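Local coordinates for PA1221 (Pseudomonas aeruginosa, PDB 4DG8), which is a multidomain protein pairing an ANL-superfamily AMP-binding domain with a phosphopantetheine attachment domain, and holds adenosine monophosphate in this structure, at residues A[24-29]-A[188-193]; A[31-36]-A[224-229]; A[267-272]-A[293-298]. All blocks are in the same frame, centred on the assembly; numbering follows the deposited sequence.

Contact 1: A[24-29]-A[188-193]; sequences YAHPTV and GITRLC
T190 meets P27 in the AMP-binding, ANL-type fold, where helix 186-193 packs on the loop that leads into helix 29-39. The tight part lies around the buried side chains of T190, V29 and I189. T190 OG1 donates to P27 O at 2.7 Å, in the carbonyl plane, with a C=O...donor angle of 151°. With chi1 60° OG1 sits between the backbone N and the carbonyl carbon of T190, which turns the hydroxyl to the loop, while CG2 also lies against P27 O. Beside it, V29 CG2 packs on I189 CB at 3.8 Å, and W223 of helix 217-226 touches both of these side chains. H26, by contrast, is partly exposed and reached by water. R191 CB lies over one face of the H26 ring, 3.6 Å from its centroid, a CH-pi contact offset toward the rim; the guanidinium itself leads away and is hydrogen-bonded to N314, T315 and T342. A water joins the two segments here: it lies 2.6 Å from H26 ND1, in the ring plane, and donates weakly to T190 O at 2.9 Å. The other ring nitrogen, H26 NE2, is hydrogen-bonded to L20 O.

Contact 2: A[31-36]-A[224-229]; sequences ARFSEM and GALLNG
R32 reaches from helix 29-39 to the L227 carbonyl in segment 224-229, where helices 29-39 and 217-226 pack together within the AMP-binding (ANL) fold. NE donates to L227 O at 2.7 Å with an N-H...O angle of 161°; the acceptor lies in the guanidinium plane and the donor in the carbonyl plane. NH2 adds a weak bond to the same oxygen at 3.1 Å, so one acceptor receives two N-H groups. The bend at chi2 (67°) sets CD beside L227 O. Within its own helix, NH1 forms a long, weak salt bridge with E35 OE1 at 3.4 Å, and M36 CE lies 3.5 Å above the centre of the guanidinium. M36 SD packs on the G229 backbone, 3.5 Å from G229 N. N228 ND2 donates almost straight to G224 O at 2.9 Å, in its own amide plane, and also to C193 O, linking N228 to two backbone carbonyls. L226 O receives a weak bond from Y55 OH. Apolar contacts complete the interface: L227 CD2 packs on F33 CB, and F33 CD1 meets L226 CB at 4.1 Å; the F33 ring also meets Y55. The two N-H donors hold the R32 cation close to the L227 carbonyl, which it would probably polarise.

Contact 3: A[267-272]-A[293-298]; sequences LVDLDP and VRRALL
R295 CG is anti to the backbone N (chi1 -166°), and the chain stays extended from CG to NE, carrying the guanidinium across to the C-terminal turn of helix 261-270. There NH1 donates to D269 O at 3.0 Å with an N-H...O angle of 158°. The oxygen lies near the guanidinium plane, but the donor stands above the carbonyl plane, at a C=O...donor angle of 98°. V268 O is also close to NH1, over a face of the guanidinium, in an angle too poor for a hydrogen bond. Helices 261-270 and 290-299 belong to the alpha/beta part of the AMP-binding fold, each linking neighbouring parallel strands of the sheet 256-260, 280-284 and 304-309. Between them V268 uses both methyls: CG1 packs on the R295 aliphatic chain, 3.9 Å from CB, as the two side chains run past each other in opposite directions, and CG2 meets A296 CB at 3.9 Å. F264 also touches A296. P272 crosses the arginine end obliquely, its CG 3.8 Å above the guanidinium plane and offset toward the rim. D269 OD1 remains 4.4 Å from R295 NH1, beyond a salt bridge, and makes a weak hydrogen bond to H292 NE2.

Contacts 1 and 2 are neighbours, their centres 11 Å apart, and their segments alternate along the chain: helix 29-39 and the loop before it meet first helix 186-193, then segment 224-229. They touch directly, with V29 O lying 3.7 Å from L227 CD2 and T190 CG2 packing on L227 CD1 at 4.0 Å. Contact 3 is apart, its centre 34 Å from that of contact 1 and 32 Å from that of contact 2, with nearest atoms about 19 Å away in both cases. The R191 side chain of contact 1 is about 11 Å from the bound adenosine monophosphate.

Contact 1: A[24-29]-A[188-193]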
loop_
_atom_site.group_PDB
_atom_site.type_symbol
_atom_site.label_atom_id
_atom_site.label_comp_id
_atom_site.label_asym_id
_atom_site.label_seq_id
_atom_site.Cartn_x
_atom_site.Cartn_y
_atom_site.Cartn_z
ATOM N N TYR A 24 -19.980 -8.720 -5.895
ATOM C CA TYR A 24 -21.046 -8.084 -6.671
ATOM C C TYR A 24 -21.997 -7.239 -5.825
ATOM O O TYR A 24 -22.915 -6.608 -6.356
ATOM C CB TYR A 24 -21.806 -9.124 -7.498
ATOM C CG TYR A 24 -20.859 -9.882 -8.380
ATOM C CD1 TYR A 24 -20.249 -9.252 -9.459
ATOM C CD2 TYR A 24 -20.527 -11.204 -8.110
ATOM C CE1 TYR A 24 -19.358 -9.919 -10.265
ATOM C CE2 TYR A 24 -19.621 -11.887 -8.909
ATOM C CZ TYR A 24 -19.043 -11.232 -9.987
ATOM O OH TYR A 24 -18.147 -11.879 -10.798
ATOM N N ALA A 25 -21.791 -7.247 -4.510
ATOM C CA ALA A 25 -22.589 -6.414 -3.614
ATOM C C ALA A 25 -21.987 -5.020 -3.530
ATOM O O ALA A 25 -22.484 -4.155 -2.815
ATOM C CB ALA A 25 -22.671 -7.035 -2.234
ATOM N N HIS A 26 -20.906 -4.807 -4.268
ATOM C CA HIS A 26 -20.204 -3.534 -4.220
ATOM C C HIS A 26 -20.192 -2.904 -5.604
ATOM O O HIS A 26 -20.156 -3.610 -6.604
ATOM C CB HIS A 26 -18.793 -3.744 -3.641
ATOM C CG HIS A 26 -18.815 -4.292 -2.249
ATOM N ND1 HIS A 26 -18.855 -3.483 -1.132
ATOM C CD2 HIS A 26 -18.883 -5.566 -1.793
ATOM C CE1 HIS A 26 -18.899 -4.236 -0.045
ATOM N NE2 HIS A 26 -18.910 -5.504 -0.417
ATOM N N PRO A 27 -20.270 -1.572 -5.667
ATOM C CA PRO A 27 -20.327 -0.929 -6.985
ATOM C C PRO A 27 -18.926 -0.855 -7.589
ATOM O O PRO A 27 -17.935 -0.982 -6.853
ATOM C CB PRO A 27 -20.866 0.470 -6.659
ATOM C CG PRO A 27 -20.211 0.768 -5.281
ATOM C CD PRO A 27 -20.183 -0.589 -4.566
ATOM N N THR A 28 -18.827 -0.681 -8.904
ATOM C CA THR A 28 -17.516 -0.420 -9.496
ATOM C C THR A 28 -17.018 0.951 -9.002
ATOM O O THR A 28 -17.805 1.766 -8.510
ATOM C CB THR A 28 -17.563 -0.427 -11.035
ATOM O OG1 THR A 28 -18.241 0.752 -11.485
ATOM C CG2 THR A 28 -18.275 -1.696 -11.579
ATOM N N VAL A 29 -15.713 1.196 -9.091
ATOM C CA VAL A 29 -15.188 2.505 -8.706
ATOM C C VAL A 29 -15.797 3.611 -9.577
ATOM O O VAL A 29 -16.050 4.709 -9.110
ATOM C CB VAL A 29 -13.656 2.568 -8.836
ATOM C CG1 VAL A 29 -13.167 3.972 -8.581
ATOM C CG2 VAL A 29 -12.995 1.588 -7.875
ATOM N N GLY A 188 -12.811 -4.463 -4.250
ATOM C CA GLY A 188 -11.911 -4.367 -3.110
ATOM C C GLY A 188 -11.789 -2.914 -2.683
ATOM O O GLY A 188 -11.769 -2.573 -1.478
ATOM N N ILE A 189 -11.750 -2.040 -3.687
ATOM C CA ILE A 189 -11.673 -0.600 -3.443
ATOM C C ILE A 189 -12.954 0.006 -2.877
ATOM O O ILE A 189 -12.894 0.768 -1.892
ATOM C CB ILE A 189 -11.312 0.176 -4.731
ATOM C CG1 ILE A 189 -9.949 -0.283 -5.255
ATOM C CG2 ILE A 189 -11.284 1.664 -4.434
ATOM C CD1 ILE A 189 -9.540 0.384 -6.561
ATOM N N THR A 190 -14.102 -0.294 -3.501
ATOM C CA THR A 190 -15.355 0.311 -3.035
ATOM C C THR A 190 -15.769 -0.277 -1.675
ATOM O O THR A 190 -16.326 0.435 -0.845
ATOM C CB THR A 190 -16.527 0.223 -4.066
ATOM O OG1 THR A 190 -16.815 -1.145 -4.355
ATOM C CG2 THR A 190 -16.170 0.960 -5.377
ATOM N N ARG A 191 -15.458 -1.551 -1.429
ATOM C CA ARG A 191 -15.726 -2.142 -0.114
ATOM C C ARG A 191 -14.824 -1.479 0.923
ATOM O O ARG A 191 -15.269 -1.198 2.038
ATOM C CB ARG A 191 -15.592 -3.677 -0.097
ATOM C CG ARG A 191 -14.148 -4.238 0.108
ATOM C CD ARG A 191 -13.786 -4.194 1.600
ATOM N NE ARG A 191 -12.757 -5.148 2.025
ATOM C CZ ARG A 191 -11.448 -4.991 1.818
ATOM N NH1 ARG A 191 -10.986 -3.939 1.141
ATOM N NH2 ARG A 191 -10.594 -5.901 2.263
ATOM N N LEU A 192 -13.575 -1.202 0.547
ATOM C CA LEU A 192 -12.675 -0.506 1.460
ATOM C C LEU A 192 -13.221 0.870 1.861
ATOM O O LEU A 192 -13.157 1.260 3.040
ATOM C CB LEU A 192 -11.267 -0.334 0.830
ATOM C CG LEU A 192 -10.278 0.532 1.646
ATOM C CD1 LEU A 192 -9.955 -0.148 2.983
ATOM C CD2 LEU A 192 -9.003 0.856 0.868
ATOM N N CYS A 193 -13.713 1.623 0.874
ATOM C CA CYS A 193 -13.998 3.048 1.101
ATOM C C CYS A 193 -15.407 3.447 1.552
ATOM O O CYS A 193 -15.601 4.567 2.025
ATOM C CB CYS A 193 -13.617 3.864 -0.142
ATOM S SG CYS A 193 -11.900 3.637 -0.671
HETATM O O HOH W 1 -18.868 -0.908 -1.122
#

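Contact 2: A[31-36]-A[224-229]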
loop_
_atom_site.group_PDB
_atom_site.type_symbol
_atom_site.label_atom_id
_atom_site.label_comp_id
_atom_site.label_asym_id
_atom_site.label_seq_id
_atom_site.Cartn_x
_atom_site.Cartn_y
_atom_site.Cartn_z
ATOM N N ALA A 31 -18.758 3.661 -11.238
ATOM C CA ALA A 31 -20.153 3.941 -10.909
ATOM C C ALA A 31 -20.268 4.839 -9.656
ATOM O O ALA A 31 -20.993 5.831 -9.654
ATOM C CB ALA A 31 -20.945 2.636 -10.743
ATOM N N ARG A 32 -19.514 4.518 -8.607
ATOM C CA ARG A 32 -19.589 5.305 -7.382
ATOM C C ARG A 32 -19.046 6.716 -7.604
ATOM O O ARG A 32 -19.675 7.720 -7.212
ATOM C CB ARG A 32 -18.837 4.611 -6.258
ATOM C CG ARG A 32 -18.752 5.423 -4.978
ATOM C CD ARG A 32 -20.096 5.598 -4.314
ATOM N NE ARG A 32 -19.950 6.455 -3.139
ATOM C CZ ARG A 32 -20.911 6.715 -2.257
ATOM N NH1 ARG A 32 -22.124 6.187 -2.411
ATOM N NH2 ARG A 32 -20.659 7.519 -1.223
ATOM N N PHE A 33 -17.896 6.799 -8.263
ATOM C CA PHE A 33 -17.371 8.105 -8.616
ATOM C C PHE A 33 -18.381 8.911 -9.428
ATOM O O PHE A 33 -18.535 10.110 -9.207
ATOM C CB PHE A 33 -16.022 8.048 -9.365
ATOM C CG PHE A 33 -15.489 9.412 -9.687
ATOM C CD1 PHE A 33 -14.706 10.097 -8.773
ATOM C CD2 PHE A 33 -15.864 10.055 -10.853
ATOM C CE1 PHE A 33 -14.260 11.397 -9.048
ATOM C CE2 PHE A 33 -15.425 11.352 -11.141
ATOM C CZ PHE A 33 -14.614 12.019 -10.244
ATOM N N SER A 34 -19.065 8.260 -10.362
ATOM C CA SER A 34 -20.016 8.976 -11.188
ATOM C C SER A 34 -21.163 9.517 -10.342
ATOM O O SER A 34 -21.664 10.624 -10.583
ATOM C CB SER A 34 -20.551 8.073 -12.305
ATOM O OG SER A 34 -19.559 7.891 -13.297
ATOM N N GLU A 35 -21.583 8.721 -9.363
ATOM C CA GLU A 35 -22.639 9.130 -8.448
ATOM C C GLU A 35 -22.211 10.417 -7.714
ATOM O O GLU A 35 -22.953 11.411 -7.655
ATOM C CB GLU A 35 -22.930 7.992 -7.461
ATOM C CG GLU A 35 -24.020 8.296 -6.447
ATOM C CD GLU A 35 -24.171 7.215 -5.378
ATOM O OE1 GLU A 35 -23.505 6.162 -5.477
ATOM O OE2 GLU A 35 -24.964 7.427 -4.432
ATOM N N MET A 36 -21.002 10.389 -7.172
ATOM C CA MET A 36 -20.446 11.533 -6.453
ATOM C C MET A 36 -20.333 12.763 -7.347
ATOM O O MET A 36 -20.643 13.873 -6.917
ATOM C CB MET A 36 -19.069 11.194 -5.848
ATOM C CG MET A 36 -19.096 10.133 -4.735
ATOM S SD MET A 36 -20.030 10.627 -3.276
ATOM C CE MET A 36 -21.656 9.945 -3.639
ATOM N N GLY A 224 -10.710 6.910 -0.840
ATOM C CA GLY A 224 -11.457 7.278 0.351
ATOM C C GLY A 224 -12.064 8.679 0.235
ATOM O O GLY A 224 -13.190 8.916 0.671
ATOM N N ALA A 225 -11.302 9.617 -0.319
ATOM C CA ALA A 225 -11.843 10.933 -0.664
ATOM C C ALA A 225 -12.827 10.896 -1.815
ATOM O O ALA A 225 -14.002 11.274 -1.660
ATOM C CB ALA A 225 -10.710 11.893 -1.027
ATOM N N LEU A 226 -12.359 10.430 -2.974
ATOM C CA LEU A 226 -13.141 10.642 -4.195
ATOM C C LEU A 226 -14.444 9.841 -4.217
ATOM O O LEU A 226 -15.407 10.224 -4.872
ATOM C CB LEU A 226 -12.312 10.331 -5.449
ATOM C CG LEU A 226 -11.111 11.244 -5.728
ATOM C CD1 LEU A 226 -10.346 10.720 -6.925
ATOM C CD2 LEU A 226 -11.586 12.676 -5.986
ATOM N N LEU A 227 -14.473 8.711 -3.525
ATOM C CA LEU A 227 -15.690 7.911 -3.514
ATOM C C LEU A 227 -16.678 8.406 -2.448
ATOM O O LEU A 227 -17.812 7.929 -2.352
ATOM C CB LEU A 227 -15.356 6.415 -3.358
ATOM C CG LEU A 227 -14.479 5.877 -4.491
ATOM C CD1 LEU A 227 -14.288 4.379 -4.340
ATOM C CD2 LEU A 227 -15.073 6.220 -5.885
ATOM N N ASN A 228 -16.214 9.324 -1.603
ATOM C CA ASN A 228 -17.084 10.025 -0.654
ATOM C C ASN A 228 -17.452 11.495 -0.905
ATOM O O ASN A 228 -18.046 12.134 -0.035
ATOM C CB ASN A 228 -16.656 9.747 0.784
ATOM C CG ASN A 228 -16.790 8.283 1.120
ATOM O OD1 ASN A 228 -17.905 7.777 1.294
ATOM N ND2 ASN A 228 -15.662 7.570 1.141
ATOM N N GLY A 229 -17.055 12.047 -2.050
ATOM C CA GLY A 229 -17.311 13.459 -2.311
ATOM C C GLY A 229 -16.328 14.358 -1.565
ATOM O O GLY A 229 -16.563 15.564 -1.416
#

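Contact 3: A[267-272]-A[293-298]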
loop_
_atom_site.group_PDB
_atom_site.type_symbol
_atom_site.label_atom_id
_atom_site.label_comp_id
_atom_site.label_asym_id
_atom_site.label_seq_id
_atom_site.Cartn_x
_atom_site.Cartn_y
_atom_site.Cartn_z
ATOM N N LEU A 267 7.035 11.715 13.600
ATOM C CA LEU A 267 6.321 12.985 13.682
ATOM C C LEU A 267 5.961 13.238 15.132
ATOM O O LEU A 267 6.078 14.357 15.624
ATOM C CB LEU A 267 5.067 12.968 12.804
ATOM C CG LEU A 267 5.284 12.844 11.295
ATOM C CD1 LEU A 267 3.938 12.780 10.580
ATOM C CD2 LEU A 267 6.113 13.987 10.760
ATOM N N VAL A 268 5.568 12.179 15.835
ATOM C CA VAL A 268 5.174 12.325 17.226
ATOM C C VAL A 268 6.339 12.664 18.146
ATOM O O VAL A 268 6.174 13.481 19.045
ATOM C CB VAL A 268 4.394 11.094 17.726
ATOM C CG1 VAL A 268 4.265 11.116 19.246
ATOM C CG2 VAL A 268 3.022 11.072 17.080
ATOM N N ASP A 269 7.504 12.042 17.907
ATOM C CA ASP A 269 8.768 12.327 18.616
ATOM C C ASP A 269 9.195 13.778 18.437
ATOM O O ASP A 269 9.594 14.455 19.390
ATOM C CB ASP A 269 9.935 11.505 18.023
ATOM C CG ASP A 269 9.967 10.046 18.485
ATOM O OD1 ASP A 269 9.342 9.708 19.509
ATOM O OD2 ASP A 269 10.656 9.238 17.814
ATOM N N LEU A 270 9.184 14.217 17.182
ATOM C CA LEU A 270 9.661 15.541 16.809
ATOM C C LEU A 270 8.730 16.687 17.206
ATOM O O LEU A 270 9.159 17.668 17.782
ATOM C CB LEU A 270 9.825 15.604 15.288
ATOM C CG LEU A 270 10.991 14.853 14.650
ATOM C CD1 LEU A 270 10.945 15.001 13.126
ATOM C CD2 LEU A 270 12.292 15.372 15.189
ATOM N N ASP A 271 7.483 16.607 16.761
ATOM C CA ASP A 271 6.532 17.694 16.938
ATOM C C ASP A 271 5.095 17.160 16.991
ATOM O O ASP A 271 4.371 17.225 15.996
ATOM C CB ASP A 271 6.706 18.709 15.813
ATOM C CG ASP A 271 5.647 19.795 15.833
ATOM O OD1 ASP A 271 5.056 20.057 16.899
ATOM O OD2 ASP A 271 5.406 20.384 14.766
ATOM N N PRO A 272 4.690 16.603 18.134
ATOM C CA PRO A 272 3.374 15.969 18.213
ATOM C C PRO A 272 2.246 16.948 17.886
ATOM O O PRO A 272 1.185 16.493 17.486
ATOM C CB PRO A 272 3.289 15.516 19.678
ATOM C CG PRO A 272 4.222 16.408 20.399
ATOM C CD PRO A 272 5.363 16.639 19.439
ATOM N N VAL A 293 1.669 6.158 20.521
ATOM C CA VAL A 293 0.218 6.331 20.452
ATOM C C VAL A 293 -0.269 7.070 21.691
ATOM O O VAL A 293 -1.128 7.951 21.593
ATOM C CB VAL A 293 -0.541 4.982 20.303
ATOM C CG1 VAL A 293 -2.056 5.182 20.471
ATOM C CG2 VAL A 293 -0.227 4.340 18.966
ATOM N N ARG A 294 0.288 6.711 22.846
ATOM C CA ARG A 294 0.026 7.382 24.113
ATOM C C ARG A 294 0.402 8.859 23.998
ATOM O O ARG A 294 -0.388 9.743 24.350
ATOM C CB ARG A 294 0.835 6.742 25.266
ATOM C CG ARG A 294 0.135 5.590 26.010
ATOM C CD ARG A 294 1.004 5.015 27.154
ATOM N NE ARG A 294 1.000 5.856 28.357
ATOM C CZ ARG A 294 0.119 5.728 29.346
ATOM N NH1 ARG A 294 -0.819 4.792 29.265
ATOM N NH2 ARG A 294 0.162 6.526 30.410
ATOM N N ARG A 295 1.612 9.141 23.519
ATOM C CA ARG A 295 2.022 10.544 23.443
ATOM C C ARG A 295 1.066 11.360 22.525
ATOM O O ARG A 295 0.628 12.486 22.863
ATOM C CB ARG A 295 3.480 10.651 22.992
ATOM C CG ARG A 295 4.062 12.029 23.204
ATOM C CD ARG A 295 5.541 12.138 22.805
ATOM N NE ARG A 295 5.982 13.520 22.980
ATOM C CZ ARG A 295 6.998 14.069 22.332
ATOM N NH1 ARG A 295 7.714 13.345 21.487
ATOM N NH2 ARG A 295 7.308 15.337 22.540
ATOM N N ALA A 296 0.715 10.760 21.386
ATOM C CA ALA A 296 -0.191 11.410 20.446
ATOM C C ALA A 296 -1.567 11.670 21.067
ATOM O O ALA A 296 -2.027 12.814 21.099
ATOM C CB ALA A 296 -0.316 10.615 19.124
ATOM N N LEU A 297 -2.213 10.622 21.577
ATOM C CA LEU A 297 -3.586 10.763 22.067
ATOM C C LEU A 297 -3.701 11.629 23.318
ATOM O O LEU A 297 -4.698 12.352 23.498
ATOM C CB LEU A 297 -4.258 9.403 22.257
ATOM C CG LEU A 297 -4.493 8.713 20.912
ATOM C CD1 LEU A 297 -5.263 7.423 21.102
ATOM C CD2 LEU A 297 -5.226 9.651 19.962
ATOM N N LEU A 298 -2.680 11.571 24.170
ATOM C CA LEU A 298 -2.642 12.437 25.347
ATOM C C LEU A 298 -2.492 13.896 24.931
ATOM O O LEU A 298 -2.965 14.783 25.635
ATOM C CB LEU A 298 -1.531 12.023 26.319
ATOM C CG LEU A 298 -1.791 10.670 26.996
ATOM C CD1 LEU A 298 -0.612 10.210 27.855
ATOM C CD2 LEU A 298 -3.079 10.745 27.827
#